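Local coordinates for protein aminopeptidase N (PDB 5DLL) that probably releases N-terminal amino acids from intracellular peptides as a zinc-dependent M1-family aminopeptidase, contributing to peptide turnover in normal growth and nutrient starvation, at residues Val320-Arg323 and Gln327-Leu330; Ile359-Gln364 and Asn564-Trp569; His404-Glu409 and Ala492-Val497. One frame throughout, in Å; residues are numbered along the deposited sequence.

How the contacts relate
From the N terminus, contact 1 comes first and closes the shortest loop: only three residues separate Val-320 to Arg-323 from Gln-327 to Leu-330, at the start of helix 328-346, which carries a zinc ligand. The chain goes straight on into helix 349-369, where contact 2 opens. Contact 2 is completed about 200 residues later, at the start of helix 565-581, and joins the catalytic domain to the C-terminal helical domain. Within that long excursion lies contact 3, which sets helix 390-423 against strand 495-502 of the Ig-like domain. Contact 1 precedes both in series, and none of the three touches another; the centres of contacts 2 and 3 are about 17 Å apart.

Contact 1 of 3, residues Val320-Arg323 and Gln327-Leu330; sequences VTCR and QLSL
The CB of Cys-322 lies against the start of helix 328-346, with Gln-327 O 3.8 Å and Gln-327 CB 3.9 Å from it. The two side chains leave their backbones facing each other, so the overlap is methylene on methylene. Because SG of Cys-322 sits between the backbone N and the carbonyl carbon (chi1 51°), the sulfur swings past Gln-327 to Leu-328, where it makes a loose apolar contact with CD1 at 4.3 Å. Leu-328 starts out away from the strand, yet its branched end turns back to meet the sulfur.

A second, polar meeting involves Arg-323 and Gln-327. NH2 of Arg-323 comes within 3.9 Å of Gln-327 NE2, two nitrogens that bear hydrogens, and the guanidinium and amide planes stand 78° apart. This is proximity rather than bonding. The amide is held by others: NE2 of Gln-327 makes a weak hydrogen bond to OD1 of Asp-324 in the intervening turn, while OE1 takes a weak one from Cys-430 N. Arg-323 has a cation-pi partner in Tyr-21. At the N-cap position, Gln-327 offers its carbonyl O to Leu-330 N, 3.3 Å away, as the helix gets under way.

On the strand side, backbone bonds from Thr-321 and Arg-323 to Val-428 hold the chain in a two-stranded parallel ladder with strand 427-428. The side chain of Leu-328 lies about 8 Å from the zinc ion and about 5 Å from that of Glu-332, one turn further along the same helix. A short loop thereby joins strand 321-322 to the helix that carries Glu-332, the third zinc ligand of the HExxH-x18-E site of M1 aminopeptidases.

Contact 2 of 3, residues Ile359-Gln364 and Asn564-Trp569; sequences IIRSAQ and NAFNRW
Helix 349-369 and the first turn of helix 565-581 keep their backbones well apart, with the CA atoms of Arg-361 and Phe-566 14.4 Å from each other. Arg-361 from one side and the rings of Phe-566 and Trp-569 from the other fill the distance, joining the catalytic domain to the ARM-repeat-like C-terminal domain. Arg-361 reaches over with its chain extended from CG to NE, and its guanidinium arrives at the pair of aromatic rings. NH1 approaches Trp-569 at CZ3, 3.8 Å away. The guanidinium and indole planes are only 11° apart, yet the approach is oblique and the groups are not squarely stacked. NH2 comes to the edge of the Phe-566 ring, near its plane, 4.2 Å from CZ.

The two aromatics brace each other: CE3 of Trp-569 sits 4.0 Å above one face of Phe-566, toward its rim. The charge of Arg-361 is met by Asp-570, the residue after Trp-569 on helix 565-581, through a salt bridge from NH1 to OD1. At the start of that helix, Asn-564 is the N-cap, its OD1 accepting Asn-567 N at 3.0 Å from above the carbonyl plane.

Contact 3 of 3, residues His404-Glu409 and Ala492-Val497; sequences HTLLGE and ALHIPV
One face of the His-494 imidazole carries Leu-406 CD1, 4.1 Å above the ring plane and displaced toward the rim, while the leucine's other methyl, CD2, comes within 4.0 Å of His-494 NE2. The second imidazole, His-404, meets a carboxylate at its edge: NE2 donates to Glu-409 OE1 at 2.8 Å, with the oxygen only 8° out of the ring plane. Arg-252 forms a salt bridge to that same oxygen, and Phe-412 meets the ring of His-404; this cluster lies on the helix's own side of the interface and does not reach 492-497.

Leu-406 is the centre of the contact. With CG beside the backbone N and anti to the carbonyl carbon (chi1 -72°), its isobutyl end projects from helix 390-423 and runs at about a right angle to Pro-496. CD2 settles 3.7 Å from Pro-496 CB, and CG of Leu-406 follows at 4.1 Å from the same carbon. Thr-405 adds a lighter touch, its CG2 4.3 Å from Pro-496 CB, while its OG1 bonds back to Arg-401 O within the helix.

His-494 and Pro-496 both face the helix, whereas Ile-495 between them points away. Strand 495-502 pairs with strand 508-516, from which Glu-515 also touches Leu-406. This is a domain interface in which the start of strand 495-502 of the Ig-like domain meets a long helix of the M1 catalytic domain.

Contact 1 of 3, residues Val320-Arg323 and Gln327-Leu330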
loop_
_atom_site.group_PDB
_atom_site.type_symbol
_atom_site.label_atom_id
_atom_site.label_comp_id
_atom_site.label_asym_id
_atom_site.label_seq_id
_atom_site.Cartn_x
_atom_site.Cartn_y
_atom_site.Cartn_z
ATOM N N VAL A 320 -10.517 12.316 13.643
ATOM C CA VAL A 320 -10.220 13.559 12.933
ATOM C C VAL A 320 -10.098 13.202 11.462
ATOM O O VAL A 320 -9.261 12.371 11.102
ATOM C CB VAL A 320 -8.893 14.194 13.395
ATOM C CG1 VAL A 320 -8.701 15.566 12.752
ATOM C CG2 VAL A 320 -8.841 14.284 14.916
ATOM N N THR A 321 -10.918 13.836 10.622
ATOM C CA THR A 321 -11.030 13.471 9.204
ATOM C C THR A 321 -10.507 14.563 8.255
ATOM O O THR A 321 -10.009 15.601 8.693
ATOM C CB THR A 321 -12.493 13.099 8.843
ATOM O OG1 THR A 321 -12.518 12.387 7.598
ATOM C CG2 THR A 321 -13.399 14.335 8.759
ATOM N N CYS A 322 -10.600 14.303 6.952
ATOM C CA CYS A 322 -10.242 15.293 5.935
ATOM C C CYS A 322 -11.427 16.224 5.648
ATOM O O CYS A 322 -12.574 15.787 5.614
ATOM C CB CYS A 322 -9.761 14.608 4.643
ATOM S SG CYS A 322 -10.845 13.321 3.959
ATOM N N ARG A 323 -11.129 17.509 5.452
ATOM C CA ARG A 323 -12.138 18.531 5.146
ATOM C C ARG A 323 -12.714 18.335 3.749
ATOM O O ARG A 323 -13.924 18.472 3.537
ATOM C CB ARG A 323 -11.503 19.914 5.245
ATOM C CG ARG A 323 -12.455 21.079 5.034
ATOM C CD ARG A 323 -11.680 22.362 4.790
ATOM N NE ARG A 323 -11.067 22.380 3.463
ATOM C CZ ARG A 323 -10.382 23.405 2.959
ATOM N NH1 ARG A 323 -10.208 24.522 3.665
ATOM N NH2 ARG A 323 -9.869 23.314 1.736
ATOM N N GLN A 327 -7.409 16.752 0.448
ATOM C CA GLN A 327 -6.712 16.564 1.706
ATOM C C GLN A 327 -6.451 15.078 2.021
ATOM O O GLN A 327 -6.272 14.705 3.181
ATOM C CB GLN A 327 -7.554 17.215 2.820
ATOM C CG GLN A 327 -7.018 18.525 3.378
ATOM C CD GLN A 327 -6.749 19.608 2.345
ATOM O OE1 GLN A 327 -5.632 20.118 2.240
ATOM N NE2 GLN A 327 -7.772 19.981 1.603
ATOM N N LEU A 328 -6.385 14.245 0.987
ATOM C CA LEU A 328 -6.304 12.793 1.149
ATOM C C LEU A 328 -4.890 12.320 1.508
ATOM O O LEU A 328 -4.720 11.231 2.061
ATOM C CB LEU A 328 -6.795 12.105 -0.133
ATOM C CG LEU A 328 -7.625 10.821 -0.019
ATOM C CD1 LEU A 328 -8.710 10.918 1.041
ATOM C CD2 LEU A 328 -8.245 10.512 -1.369
ATOM N N SER A 329 -3.881 13.139 1.204
ATOM C CA SER A 329 -2.496 12.870 1.624
ATOM C C SER A 329 -2.287 13.012 3.140
ATOM O O SER A 329 -1.239 12.622 3.660
ATOM C CB SER A 329 -1.524 13.800 0.893
ATOM O OG SER A 329 -1.759 15.157 1.233
ATOM N N LEU A 330 -3.268 13.600 3.829
ATOM C CA LEU A 330 -3.306 13.638 5.291
ATOM C C LEU A 330 -4.088 12.450 5.878
ATOM O O LEU A 330 -3.626 11.824 6.834
ATOM C CB LEU A 330 -3.929 14.950 5.774
ATOM C CG LEU A 330 -4.128 15.080 7.289
ATOM C CD1 LEU A 330 -2.789 15.001 8.010
ATOM C CD2 LEU A 330 -4.858 16.370 7.625
#

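Contact 2 of 3, residues Ile359-Gln364 and Asn564-Trp569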
loop_
_atom_site.group_PDB
_atom_site.type_symbol
_atom_site.label_atom_id
_atom_site.label_comp_id
_atom_site.label_asym_id
_atom_site.label_seq_id
_atom_site.Cartn_x
_atom_site.Cartn_y
_atom_site.Cartn_z
ATOM N N ILE A 359 9.432 1.461 -3.570
ATOM C CA ILE A 359 8.196 1.994 -4.169
ATOM C C ILE A 359 8.362 3.443 -4.625
ATOM O O ILE A 359 7.910 3.803 -5.712
ATOM C CB ILE A 359 6.996 1.884 -3.190
ATOM C CG1 ILE A 359 6.453 0.451 -3.188
ATOM C CG2 ILE A 359 5.881 2.857 -3.552
ATOM C CD1 ILE A 359 5.403 0.184 -2.128
ATOM N N ILE A 360 9.003 4.264 -3.798
ATOM C CA ILE A 360 9.229 5.669 -4.141
ATOM C C ILE A 360 10.173 5.815 -5.334
ATOM O O ILE A 360 9.930 6.628 -6.221
ATOM C CB ILE A 360 9.777 6.476 -2.947
ATOM C CG1 ILE A 360 8.775 6.473 -1.788
ATOM C CG2 ILE A 360 10.096 7.910 -3.362
ATOM C CD1 ILE A 360 7.399 7.000 -2.145
ATOM N N ARG A 361 11.242 5.029 -5.360
ATOM C CA ARG A 361 12.194 5.080 -6.473
ATOM C C ARG A 361 11.653 4.449 -7.748
ATOM O O ARG A 361 11.990 4.887 -8.845
ATOM C CB ARG A 361 13.501 4.403 -6.083
ATOM C CG ARG A 361 14.285 5.192 -5.058
ATOM C CD ARG A 361 15.502 4.416 -4.607
ATOM N NE ARG A 361 16.376 5.228 -3.774
ATOM C CZ ARG A 361 17.411 4.754 -3.089
ATOM N NH1 ARG A 361 17.713 3.460 -3.130
ATOM N NH2 ARG A 361 18.144 5.580 -2.355
ATOM N N SER A 362 10.826 3.416 -7.602
ATOM C CA SER A 362 10.185 2.777 -8.750
ATOM C C SER A 362 8.969 3.580 -9.224
ATOM O O SER A 362 9.071 4.356 -10.170
ATOM C CB SER A 362 9.793 1.332 -8.416
ATOM O OG SER A 362 9.232 0.684 -9.538
ATOM N N ALA A 363 7.839 3.427 -8.537
ATOM C CA ALA A 363 6.548 3.918 -9.032
ATOM C C ALA A 363 6.357 5.424 -8.879
ATOM O O ALA A 363 5.907 6.090 -9.811
ATOM C CB ALA A 363 5.414 3.185 -8.332
ATOM N N GLN A 364 6.690 5.956 -7.707
ATOM C CA GLN A 364 6.411 7.359 -7.400
ATOM C C GLN A 364 7.259 8.284 -8.266
ATOM O O GLN A 364 6.739 9.216 -8.880
ATOM C CB GLN A 364 6.649 7.648 -5.916
ATOM C CG GLN A 364 5.908 8.864 -5.379
ATOM C CD GLN A 364 6.514 10.180 -5.831
ATOM O OE1 GLN A 364 7.731 10.365 -5.795
ATOM N NE2 GLN A 364 5.663 11.105 -6.259
ATOM N N ASN A 564 24.431 3.390 9.963
ATOM C CA ASN A 564 23.139 3.346 9.272
ATOM C C ASN A 564 22.978 2.126 8.364
ATOM O O ASN A 564 23.568 2.065 7.287
ATOM C CB ASN A 564 22.932 4.624 8.451
ATOM C CG ASN A 564 21.518 4.758 7.923
ATOM O OD1 ASN A 564 21.295 4.828 6.715
ATOM N ND2 ASN A 564 20.553 4.799 8.830
ATOM N N ALA A 565 22.164 1.171 8.808
ATOM C CA ALA A 565 21.885 -0.053 8.047
ATOM C C ALA A 565 21.407 0.218 6.616
ATOM O O ALA A 565 21.780 -0.500 5.687
ATOM C CB ALA A 565 20.857 -0.906 8.783
ATOM N N PHE A 566 20.575 1.241 6.443
ATOM C CA PHE A 566 20.037 1.559 5.127
ATOM C C PHE A 566 21.157 1.938 4.162
ATOM O O PHE A 566 21.284 1.338 3.096
ATOM C CB PHE A 566 19.005 2.687 5.217
ATOM C CG PHE A 566 18.429 3.091 3.887
ATOM C CD1 PHE A 566 17.343 2.407 3.349
ATOM C CD2 PHE A 566 18.973 4.153 3.171
ATOM C CE1 PHE A 566 16.813 2.772 2.124
ATOM C CE2 PHE A 566 18.446 4.524 1.946
ATOM C CZ PHE A 566 17.365 3.832 1.421
ATOM N N ASN A 567 21.969 2.925 4.541
ATOM C CA ASN A 567 23.050 3.397 3.673
ATOM C C ASN A 567 24.077 2.315 3.357
ATOM O O ASN A 567 24.776 2.408 2.346
ATOM C CB ASN A 567 23.750 4.632 4.264
ATOM C CG ASN A 567 23.148 5.946 3.780
ATOM O OD1 ASN A 567 22.203 5.970 2.989
ATOM N ND2 ASN A 567 23.708 7.052 4.253
ATOM N N ARG A 568 24.172 1.299 4.215
ATOM C CA ARG A 568 25.018 0.138 3.938
ATOM C C ARG A 568 24.456 -0.667 2.767
ATOM O O ARG A 568 25.175 -0.975 1.820
ATOM C CB ARG A 568 25.162 -0.750 5.179
ATOM C CG ARG A 568 25.969 -0.115 6.304
ATOM C CD ARG A 568 26.059 -1.014 7.530
ATOM N NE ARG A 568 27.083 -2.052 7.390
ATOM C CZ ARG A 568 27.567 -2.790 8.390
ATOM N NH1 ARG A 568 27.137 -2.620 9.638
ATOM N NH2 ARG A 568 28.495 -3.706 8.143
ATOM N N TRP A 569 23.171 -0.997 2.841
ATOM C CA TRP A 569 22.459 -1.630 1.724
ATOM C C TRP A 569 22.492 -0.736 0.477
ATOM O O TRP A 569 22.794 -1.201 -0.619
ATOM C CB TRP A 569 21.010 -1.953 2.134
ATOM C CG TRP A 569 20.069 -2.263 1.001
ATOM C CD1 TRP A 569 19.790 -3.491 0.473
ATOM C CD2 TRP A 569 19.262 -1.324 0.277
ATOM N NE1 TRP A 569 18.869 -3.373 -0.544
ATOM C CE2 TRP A 569 18.529 -2.052 -0.682
ATOM C CE3 TRP A 569 19.093 0.065 0.343
ATOM C CZ2 TRP A 569 17.646 -1.440 -1.570
ATOM C CZ3 TRP A 569 18.216 0.672 -0.538
ATOM C CH2 TRP A 569 17.504 -0.077 -1.482
#

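Contact 3 of 3, residues His404-Glu409 and Ala492-Val497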
loop_
_atom_site.group_PDB
_atom_site.type_symbol
_atom_site.label_atom_id
_atom_site.label_comp_id
_atom_site.label_asym_id
_atom_site.label_seq_id
_atom_site.Cartn_x
_atom_site.Cartn_y
_atom_site.Cartn_z
ATOM N N HIS A 404 8.744 13.811 11.223
ATOM C CA HIS A 404 9.285 12.948 12.267
ATOM C C HIS A 404 10.806 13.105 12.363
ATOM O O HIS A 404 11.355 13.199 13.459
ATOM C CB HIS A 404 8.925 11.484 11.994
ATOM C CG HIS A 404 9.326 10.551 13.093
ATOM N ND1 HIS A 404 10.618 10.094 13.248
ATOM C CD2 HIS A 404 8.608 9.995 14.096
ATOM C CE1 HIS A 404 10.677 9.297 14.299
ATOM N NE2 HIS A 404 9.471 9.218 14.830
ATOM N N THR A 405 11.473 13.134 11.210
ATOM C CA THR A 405 12.929 13.303 11.135
ATOM C C THR A 405 13.375 14.652 11.712
ATOM O O THR A 405 14.364 14.724 12.443
ATOM C CB THR A 405 13.424 13.181 9.674
ATOM O OG1 THR A 405 12.966 11.945 9.114
ATOM C CG2 THR A 405 14.939 13.219 9.593
ATOM N N LEU A 406 12.634 15.711 11.389
ATOM C CA LEU A 406 12.956 17.059 11.859
ATOM C C LEU A 406 12.739 17.252 13.361
ATOM O O LEU A 406 13.536 17.922 14.018
ATOM C CB LEU A 406 12.146 18.104 11.085
ATOM C CG LEU A 406 12.569 18.317 9.627
ATOM C CD1 LEU A 406 11.532 19.143 8.880
ATOM C CD2 LEU A 406 13.940 18.974 9.535
ATOM N N LEU A 407 11.671 16.670 13.902
ATOM C CA LEU A 407 11.309 16.879 15.310
ATOM C C LEU A 407 11.835 15.810 16.265
ATOM O O LEU A 407 11.980 16.071 17.461
ATOM C CB LEU A 407 9.789 16.935 15.462
ATOM C CG LEU A 407 9.041 18.062 14.759
ATOM C CD1 LEU A 407 7.550 17.805 14.900
ATOM C CD2 LEU A 407 9.428 19.426 15.322
ATOM N N GLY A 408 12.090 14.609 15.749
ATOM C CA GLY A 408 12.388 13.458 16.596
ATOM C C GLY A 408 11.104 12.912 17.195
ATOM O O GLY A 408 10.065 13.580 17.163
ATOM N N GLU A 409 11.174 11.703 17.747
ATOM C CA GLU A 409 9.978 11.004 18.224
ATOM C C GLU A 409 9.206 11.819 19.259
ATOM O O GLU A 409 7.998 12.005 19.131
ATOM C CB GLU A 409 10.347 9.632 18.802
ATOM C CG GLU A 409 9.191 8.861 19.447
ATOM C CD GLU A 409 8.178 8.297 18.458
ATOM O OE1 GLU A 409 8.477 8.204 17.248
ATOM O OE2 GLU A 409 7.071 7.925 18.902
ATOM N N ALA A 492 12.752 26.306 -3.787
ATOM C CA ALA A 492 13.612 25.625 -2.821
ATOM C C ALA A 492 12.788 25.095 -1.646
ATOM O O ALA A 492 12.207 25.869 -0.882
ATOM C CB ALA A 492 14.690 26.567 -2.318
ATOM N N LEU A 493 12.745 23.773 -1.512
ATOM C CA LEU A 493 12.017 23.109 -0.431
ATOM C C LEU A 493 12.832 23.011 0.864
ATOM O O LEU A 493 14.018 23.338 0.902
ATOM C CB LEU A 493 11.615 21.700 -0.872
ATOM C CG LEU A 493 10.776 21.613 -2.146
ATOM C CD1 LEU A 493 10.798 20.203 -2.713
ATOM C CD2 LEU A 493 9.352 22.067 -1.867
ATOM N N HIS A 494 12.165 22.552 1.919
ATOM C CA HIS A 494 12.791 22.255 3.199
ATOM C C HIS A 494 13.206 20.778 3.189
ATOM O O HIS A 494 12.356 19.892 3.314
ATOM C CB HIS A 494 11.779 22.521 4.319
ATOM C CG HIS A 494 12.377 22.586 5.690
ATOM N ND1 HIS A 494 11.788 23.291 6.719
ATOM C CD2 HIS A 494 13.505 22.043 6.204
ATOM C CE1 HIS A 494 12.525 23.174 7.809
ATOM N NE2 HIS A 494 13.574 22.424 7.522
ATOM N N ILE A 495 14.505 20.516 3.024
ATOM C CA ILE A 495 15.025 19.141 2.947
ATOM C C ILE A 495 15.792 18.792 4.225
ATOM O O ILE A 495 16.767 19.468 4.558
ATOM C CB ILE A 495 16.005 18.923 1.759
ATOM C CG1 ILE A 495 15.611 19.725 0.510
ATOM C CG2 ILE A 495 16.121 17.439 1.430
ATOM C CD1 ILE A 495 14.305 19.318 -0.128
ATOM N N PRO A 496 15.361 17.739 4.946
ATOM C CA PRO A 496 16.155 17.207 6.047
ATOM C C PRO A 496 17.155 16.166 5.552
ATOM O O PRO A 496 16.770 15.217 4.862
ATOM C CB PRO A 496 15.108 16.557 6.952
ATOM C CG PRO A 496 14.025 16.136 6.026
ATOM C CD PRO A 496 14.056 17.066 4.842
ATOM N N VAL A 497 18.427 16.360 5.902
ATOM C CA VAL A 497 19.499 15.447 5.514
ATOM C C VAL A 497 20.075 14.769 6.754
ATOM O O VAL A 497 20.922 15.337 7.445
ATOM C CB VAL A 497 20.631 16.187 4.775
ATOM C CG1 VAL A 497 21.515 15.192 4.036
ATOM C CG2 VAL A 497 20.057 17.218 3.814
#